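Local coordinates for protein quinone oxidoreductase (Coxiella burnetii, PDB 3TQH) that binds NADPH and probably uses it to reduce quinones, at residues G92-G97 against L126-A131. Sequence-based numbering, arbitrary orientation.
With SO4 (sulfate ion), chain D.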
loop_
_atom_site.group_PDB
_atom_site.type_symbol
_atom_site.label_atom_id
_atom_site.label_comp_id
_atom_site.label_asym_id
_atom_site.label_seq_id
_atom_site.Cartn_x
_atom_site.Cartn_y
_atom_site.Cartn_z
ATOM N N GLY A 92 -11.937 -4.378 23.617
ATOM C CA GLY A 92 -10.699 -3.848 24.182
ATOM C C GLY A 92 -9.435 -4.297 23.466
ATOM O O GLY A 92 -8.361 -3.745 23.711
ATOM N N ASP A 93 -9.549 -5.289 22.584
ATOM C CA ASP A 93 -8.392 -5.775 21.827
ATOM C C ASP A 93 -7.853 -4.678 20.915
ATOM O O ASP A 93 -8.620 -3.956 20.288
ATOM C CB ASP A 93 -8.752 -7.005 20.981
ATOM C CG ASP A 93 -8.860 -8.291 21.799
ATOM O OD1 ASP A 93 -8.573 -8.292 23.017
ATOM O OD2 ASP A 93 -9.231 -9.321 21.202
ATOM N N LYS A 94 -6.532 -4.554 20.859
ATOM C CA LYS A 94 -5.879 -3.640 19.934
ATOM C C LYS A 94 -5.663 -4.384 18.621
ATOM O O LYS A 94 -5.072 -5.467 18.607
ATOM C CB LYS A 94 -4.556 -3.142 20.513
ATOM C CG LYS A 94 -4.709 -2.417 21.856
ATOM C CD LYS A 94 -3.359 -1.955 22.432
ATOM C CE LYS A 94 -3.527 -1.292 23.805
ATOM N NZ LYS A 94 -2.277 -1.333 24.614
ATOM N N VAL A 95 -6.154 -3.808 17.526
ATOM C CA VAL A 95 -6.158 -4.494 16.235
ATOM C C VAL A 95 -5.658 -3.630 15.086
ATOM O O VAL A 95 -5.613 -2.404 15.176
ATOM C CB VAL A 95 -7.573 -5.011 15.871
ATOM C CG1 VAL A 95 -8.039 -6.054 16.895
ATOM C CG2 VAL A 95 -8.555 -3.854 15.767
HETATM N N MSE A 96 -5.304 -4.303 13.998
HETATM C CA MSE A 96 -4.776 -3.663 12.802
HETATM C C MSE A 96 -5.238 -4.458 11.589
HETATM O O MSE A 96 -5.350 -5.682 11.645
HETATM C CB MSE A 96 -3.248 -3.617 12.851
HETATM C CG MSE A 96 -2.613 -4.941 13.272
HETATM SE SE MSE A 96 -0.667 -4.957 13.195
HETATM C CE MSE A 96 -0.418 -4.323 11.353
ATOM N N GLY A 97 -5.521 -3.758 10.496
ATOM C CA GLY A 97 -5.959 -4.429 9.296
ATOM C C GLY A 97 -6.548 -3.521 8.247
ATOM O O GLY A 97 -6.190 -2.339 8.152
ATOM N N LEU A 126 4.521 -2.787 18.491
ATOM C CA LEU A 126 4.101 -1.913 17.395
ATOM C C LEU A 126 3.315 -0.714 17.915
ATOM O O LEU A 126 2.400 -0.877 18.719
ATOM C CB LEU A 126 3.207 -2.673 16.401
ATOM C CG LEU A 126 3.824 -3.652 15.399
ATOM C CD1 LEU A 126 2.719 -4.333 14.582
ATOM C CD2 LEU A 126 4.792 -2.935 14.479
ATOM N N SER A 127 3.651 0.486 17.451
ATOM C CA SER A 127 2.796 1.641 17.696
ATOM C C SER A 127 1.571 1.532 16.790
ATOM O O SER A 127 1.589 0.803 15.799
ATOM C CB SER A 127 3.539 2.947 17.420
ATOM O OG SER A 127 3.651 3.191 16.029
ATOM N N PHE A 128 0.510 2.249 17.140
ATOM C CA PHE A 128 -0.689 2.305 16.309
ATOM C C PHE A 128 -0.400 2.905 14.924
ATOM O O PHE A 128 -0.904 2.412 13.916
ATOM C CB PHE A 128 -1.800 3.097 17.013
ATOM C CG PHE A 128 -2.487 2.331 18.113
ATOM C CD1 PHE A 128 -2.190 2.580 19.445
ATOM C CD2 PHE A 128 -3.429 1.354 17.813
ATOM C CE1 PHE A 128 -2.823 1.880 20.460
ATOM C CE2 PHE A 128 -4.070 0.648 18.823
ATOM C CZ PHE A 128 -3.767 0.913 20.150
ATOM N N LEU A 129 0.411 3.961 14.884
ATOM C CA LEU A 129 0.830 4.579 13.625
ATOM C C LEU A 129 1.577 3.594 12.721
ATOM O O LEU A 129 1.331 3.541 11.509
ATOM C CB LEU A 129 1.708 5.804 13.891
ATOM C CG LEU A 129 1.008 6.996 14.547
ATOM C CD1 LEU A 129 2.030 7.975 15.098
ATOM C CD2 LEU A 129 0.062 7.674 13.563
ATOM N N GLN A 130 2.493 2.823 13.302
ATOM C CA GLN A 130 3.189 1.781 12.548
ATOM C C GLN A 130 2.215 0.709 12.051
ATOM O O GLN A 130 2.296 0.275 10.903
ATOM C CB GLN A 130 4.290 1.131 13.391
ATOM C CG GLN A 130 5.531 1.992 13.570
ATOM C CD GLN A 130 6.560 1.351 14.479
ATOM O OE1 GLN A 130 6.216 0.748 15.499
ATOM N NE2 GLN A 130 7.832 1.486 14.120
ATOM N N ALA A 131 1.295 0.296 12.918
ATOM C CA ALA A 131 0.337 -0.754 12.578
ATOM C C ALA A 131 -0.592 -0.364 11.423
ATOM O O ALA A 131 -0.952 -1.212 10.615
ATOM C CB ALA A 131 -0.478 -1.153 13.802
HETATM S S SO4 D . 0.864 5.281 19.221
HETATM O O1 SO4 D . -0.376 5.859 19.734
HETATM O O2 SO4 D . 1.989 5.687 20.068
HETATM O O3 SO4 D . 0.793 3.821 19.272
HETATM O O4 SO4 D . 1.074 5.737 17.846
#
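M96 on strand 94-98 and A131 in the first turn of helix 128-133 are the residues whose CA atoms come nearest, 5.9 Å apart, and no hydrogen bond joins the two segments. The contact is mainly between side chains, with one approach to a backbone carbonyl: K94 and M96 reach the helix from one face of the strand, while V95, whose CB is directed away from 126-131, packs on F75 and V79 of strand 74-82. The CB of M96, a selenomethionine, lies 3.8 Å from A131 CB. Its SE meets L126 CD1 at 3.7 Å, the two side chains crossing nearly at right angles. The bend at chi3 (-52°) then turns CE of M96 onto A131 O, 3.2 Å away, a close apolar-to-carbonyl approach. L275 and L134 also touch M96. At the outer end, the K94 chain, extended beyond CG, crosses the F128 side chain at about a right angle; K94 CD comes 3.7 Å from F128 CZ, obliquely to the ring. The same ring stacks on H41 and receives a cation-pi contact from K122. The helix start is fixed by a capping box: Q130 N donates to S127 OG (3.0 Å), and S127 N donates to Q130 OE1 almost straight, at 172°, on an in-plane lone pair. F128 N, at this amino-terminal end, donates to O3 of a sulfate ion (2.7 Å), probably from the crystallisation liquor; O3 also lies at the edge of the F128 ring. Strand 94-98 pairs antiparallel with strands 74-82 and 119-121, so the contact seats a capped helix start against the mixed sheet of the GroES-like portion, an arrangement consistent with the medium-chain dehydrogenase/reductase fold.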